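Long-range contact in NRPS (Penicillium fellutanum, PDB 6NKI), which belongs to a fungal nonribosomal peptide synthetase (NRPS) and contains a Rossmann-type NADP-binding domain of the male sterility family, modelled with NADPH dihydro-nicotinamide-adenine-dinucleotide phosphate: residues Y136-T147 against G202-L213. Residues are numbered along the deposited sequence; the frame is centred on the assembly and turned at random.
Sequences YDTLEAANVRST and GYTQTKFASEQL
Two neighbouring helices of the Rossmann-type domain pack side by side here, Val144 and Thr206 interlocking as reciprocal knobs into holes. The axes of segments 136-147 and 202-213 approach to 8.7 Å and cross at -23°, running nearly parallel. Thr206 sits among Tyr136, Leu139, Asn143 and Val144: CG2 turns to Tyr136 and Leu139, OG1 to Asn143, while Val144 CG2 lies by Thr206 CB and O. The methyl CG2 meets the edge of the Tyr136 ring, 3.6 Å from CD1, and also touches Leu139 CB. The hydroxyl OG1, held between backbone N and carbonyl carbon (chi1 57°), accepts a hydrogen bond from Asn143 ND2 at 3.2 Å. The N-H...O angle of 145° shows that this bond is bent, and OG1 is tilted somewhat out of the amide plane of Asn143. Val144 in turn enters the hole formed by Thr206, Ala209, Ser210 and Leu213: CG2 lies 3.9 Å from Ala209 CB, while CG1 reaches Leu213 CD1 at 4.1 Å. Beyond it, Thr147 OG1 and Ser210 OG are 3.0 Å apart, and both side chains also touch Tyr165 of strand 162-166. At the other end Gly202 CA packs against Tyr136 CB. Leu139 CD1 packs at 4.0 Å against CB of Tyr203, whose side chain lies about 5 Å from the bound NADPH dihydro-nicotinamide-adenine-dinucleotide phosphate. Parallel helices packed together on a parallel sheet, close to a bound dinucleotide, are characteristic of the Rossmann fold.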
# COMPACT_ATOMS: atom_id res chain seq x y z
N TYR A 136 -4.83 -13.97 -32.12
CA TYR A 136 -4.70 -12.53 -32.33
C TYR A 136 -5.83 -11.95 -33.17
O TYR A 136 -6.38 -10.89 -32.83
CB TYR A 136 -3.34 -12.21 -32.96
CG TYR A 136 -3.27 -10.80 -33.50
CD1 TYR A 136 -3.40 -9.70 -32.67
CD2 TYR A 136 -3.04 -10.57 -34.84
CE1 TYR A 136 -3.34 -8.40 -33.16
CE2 TYR A 136 -2.97 -9.28 -35.35
CZ TYR A 136 -3.12 -8.20 -34.50
OH TYR A 136 -3.05 -6.92 -35.01
N ASP A 137 -6.18 -12.59 -34.29
CA ASP A 137 -7.08 -11.94 -35.24
C ASP A 137 -8.51 -11.84 -34.72
O ASP A 137 -9.29 -11.03 -35.24
CB ASP A 137 -7.07 -12.68 -36.57
CG ASP A 137 -7.73 -11.88 -37.68
OD1 ASP A 137 -7.08 -10.96 -38.22
OD2 ASP A 137 -8.91 -12.16 -38.00
N THR A 138 -8.88 -12.63 -33.70
CA THR A 138 -10.22 -12.55 -33.14
C THR A 138 -10.30 -11.51 -32.03
O THR A 138 -11.32 -10.82 -31.89
CB THR A 138 -10.65 -13.92 -32.62
OG1 THR A 138 -10.39 -14.91 -33.61
CG2 THR A 138 -12.14 -13.92 -32.33
N LEU A 139 -9.24 -11.37 -31.24
CA LEU A 139 -9.20 -10.33 -30.22
C LEU A 139 -8.96 -8.96 -30.82
O LEU A 139 -9.13 -7.95 -30.12
CB LEU A 139 -8.09 -10.65 -29.21
CG LEU A 139 -8.10 -12.09 -28.67
CD1 LEU A 139 -6.98 -12.33 -27.65
CD2 LEU A 139 -9.46 -12.52 -28.13
N GLU A 140 -8.59 -8.90 -32.10
CA GLU A 140 -8.14 -7.66 -32.73
C GLU A 140 -9.25 -6.62 -32.73
O GLU A 140 -9.07 -5.49 -32.25
CB GLU A 140 -7.66 -7.98 -34.15
CG GLU A 140 -6.76 -6.94 -34.86
CD GLU A 140 -7.52 -5.95 -35.74
OE1 GLU A 140 -8.65 -6.27 -36.16
OE2 GLU A 140 -6.96 -4.88 -36.05
N ALA A 141 -10.41 -6.98 -33.25
CA ALA A 141 -11.53 -6.05 -33.26
C ALA A 141 -11.95 -5.68 -31.85
O ALA A 141 -12.23 -4.51 -31.56
CB ALA A 141 -12.71 -6.65 -34.03
N ALA A 142 -11.99 -6.65 -30.94
CA ALA A 142 -12.48 -6.37 -29.60
C ALA A 142 -11.46 -5.57 -28.80
O ALA A 142 -11.81 -4.62 -28.09
CB ALA A 142 -12.84 -7.68 -28.90
N ASN A 143 -10.17 -5.91 -28.94
CA ASN A 143 -9.17 -5.16 -28.19
C ASN A 143 -8.66 -3.95 -28.99
O ASN A 143 -8.73 -2.82 -28.52
CB ASN A 143 -8.02 -6.09 -27.78
CG ASN A 143 -8.48 -7.19 -26.85
OD1 ASN A 143 -9.52 -7.07 -26.21
ND2 ASN A 143 -7.66 -8.22 -26.68
N VAL A 144 -8.18 -4.17 -30.21
CA VAL A 144 -7.41 -3.13 -30.88
C VAL A 144 -8.27 -2.18 -31.73
O VAL A 144 -7.93 -1.00 -31.85
CB VAL A 144 -6.31 -3.77 -31.74
CG1 VAL A 144 -5.38 -2.69 -32.34
CG2 VAL A 144 -5.53 -4.80 -30.94
N ARG A 145 -9.35 -2.66 -32.33
CA ARG A 145 -10.25 -1.79 -33.09
C ARG A 145 -10.93 -0.79 -32.17
O ARG A 145 -11.03 0.40 -32.49
CB ARG A 145 -11.29 -2.63 -33.82
CG ARG A 145 -12.36 -1.90 -34.64
CD ARG A 145 -11.88 -1.51 -36.02
NE ARG A 145 -13.02 -1.01 -36.80
CZ ARG A 145 -12.95 -0.57 -38.06
NH1 ARG A 145 -11.80 -0.58 -38.72
NH2 ARG A 145 -14.05 -0.13 -38.66
N SER A 146 -11.41 -1.28 -31.04
CA SER A 146 -11.90 -0.48 -29.93
C SER A 146 -10.92 0.66 -29.63
O SER A 146 -11.33 1.82 -29.49
CB SER A 146 -12.15 -1.39 -28.72
OG SER A 146 -10.98 -2.09 -28.33
N THR A 147 -9.62 0.34 -29.59
CA THR A 147 -8.62 1.37 -29.33
C THR A 147 -8.56 2.36 -30.49
O THR A 147 -8.50 3.58 -30.29
CB THR A 147 -7.25 0.73 -29.07
OG1 THR A 147 -7.33 -0.22 -27.98
CG2 THR A 147 -6.19 1.79 -28.71
N GLY A 202 -1.04 -13.88 -28.77
CA GLY A 202 -1.79 -12.80 -29.41
C GLY A 202 -2.44 -11.87 -28.40
O GLY A 202 -2.51 -10.66 -28.63
N TYR A 203 -2.92 -12.41 -27.29
CA TYR A 203 -3.48 -11.56 -26.25
C TYR A 203 -2.47 -10.50 -25.80
O TYR A 203 -2.71 -9.30 -25.93
CB TYR A 203 -3.97 -12.38 -25.07
CG TYR A 203 -4.37 -11.46 -23.95
CD1 TYR A 203 -5.52 -10.70 -24.04
CD2 TYR A 203 -3.55 -11.31 -22.84
CE1 TYR A 203 -5.87 -9.82 -23.03
CE2 TYR A 203 -3.89 -10.45 -21.83
CZ TYR A 203 -5.05 -9.70 -21.93
OH TYR A 203 -5.39 -8.84 -20.92
N THR A 204 -1.34 -10.95 -25.26
CA THR A 204 -0.25 -10.03 -24.96
C THR A 204 0.20 -9.25 -26.20
O THR A 204 0.71 -8.13 -26.08
CB THR A 204 0.92 -10.82 -24.37
OG1 THR A 204 1.28 -11.89 -25.26
CG2 THR A 204 0.53 -11.42 -23.03
N GLN A 205 -0.02 -9.81 -27.39
CA GLN A 205 0.29 -9.13 -28.63
C GLN A 205 -0.80 -8.15 -29.05
O GLN A 205 -0.52 -7.24 -29.84
CB GLN A 205 0.53 -10.18 -29.73
CG GLN A 205 1.20 -9.75 -31.02
CD GLN A 205 1.37 -10.92 -31.98
OE1 GLN A 205 0.90 -12.03 -31.71
NE2 GLN A 205 2.06 -10.69 -33.10
N THR A 206 -2.02 -8.31 -28.53
CA THR A 206 -3.08 -7.32 -28.76
C THR A 206 -2.88 -6.09 -27.89
O THR A 206 -2.97 -4.96 -28.39
CB THR A 206 -4.46 -7.91 -28.48
OG1 THR A 206 -4.52 -8.40 -27.13
CG2 THR A 206 -4.84 -8.99 -29.49
N LYS A 207 -2.68 -6.29 -26.58
CA LYS A 207 -2.48 -5.16 -25.68
C LYS A 207 -1.31 -4.31 -26.17
O LYS A 207 -1.43 -3.09 -26.31
CB LYS A 207 -2.22 -5.65 -24.25
CG LYS A 207 -3.26 -6.62 -23.70
CD LYS A 207 -4.66 -6.04 -23.49
CE LYS A 207 -4.74 -5.25 -22.21
NZ LYS A 207 -6.11 -4.77 -21.87
N PHE A 208 -0.17 -4.96 -26.43
CA PHE A 208 0.94 -4.28 -27.08
C PHE A 208 0.51 -3.64 -28.39
O PHE A 208 0.91 -2.51 -28.69
CB PHE A 208 2.08 -5.26 -27.35
CG PHE A 208 3.23 -4.66 -28.14
CD1 PHE A 208 4.24 -3.95 -27.50
CD2 PHE A 208 3.27 -4.77 -29.53
CE1 PHE A 208 5.28 -3.39 -28.22
CE2 PHE A 208 4.31 -4.21 -30.26
CZ PHE A 208 5.32 -3.51 -29.60
N ALA A 209 -0.29 -4.35 -29.19
CA ALA A 209 -0.73 -3.81 -30.47
C ALA A 209 -1.47 -2.49 -30.28
O ALA A 209 -1.21 -1.51 -30.98
CB ALA A 209 -1.61 -4.82 -31.20
N SER A 210 -2.41 -2.46 -29.33
CA SER A 210 -3.09 -1.20 -29.01
C SER A 210 -2.12 -0.19 -28.40
O SER A 210 -2.32 1.02 -28.51
CB SER A 210 -4.26 -1.46 -28.06
OG SER A 210 -5.23 -2.33 -28.61
N GLU A 211 -1.05 -0.68 -27.77
CA GLU A 211 -0.10 0.19 -27.11
C GLU A 211 0.78 0.91 -28.13
O GLU A 211 0.93 2.14 -28.07
CB GLU A 211 0.73 -0.64 -26.12
CG GLU A 211 1.78 0.08 -25.30
CD GLU A 211 2.24 -0.74 -24.10
OE1 GLU A 211 1.68 -1.84 -23.88
OE2 GLU A 211 3.16 -0.29 -23.39
N GLN A 212 1.33 0.17 -29.10
CA GLN A 212 2.16 0.78 -30.13
C GLN A 212 1.35 1.71 -31.03
O GLN A 212 1.90 2.63 -31.65
CB GLN A 212 2.85 -0.31 -30.95
CG GLN A 212 3.77 0.25 -31.99
CD GLN A 212 4.85 1.12 -31.38
OE1 GLN A 212 5.41 0.79 -30.33
NE2 GLN A 212 5.13 2.25 -32.02
N LEU A 213 0.04 1.50 -31.08
CA LEU A 213 -0.86 2.44 -31.74
C LEU A 213 -0.91 3.78 -31.01
O LEU A 213 -0.88 4.84 -31.65
CB LEU A 213 -2.24 1.79 -31.82
CG LEU A 213 -3.43 2.37 -32.56
CD1 LEU A 213 -4.31 1.20 -32.94
CD2 LEU A 213 -4.19 3.30 -31.65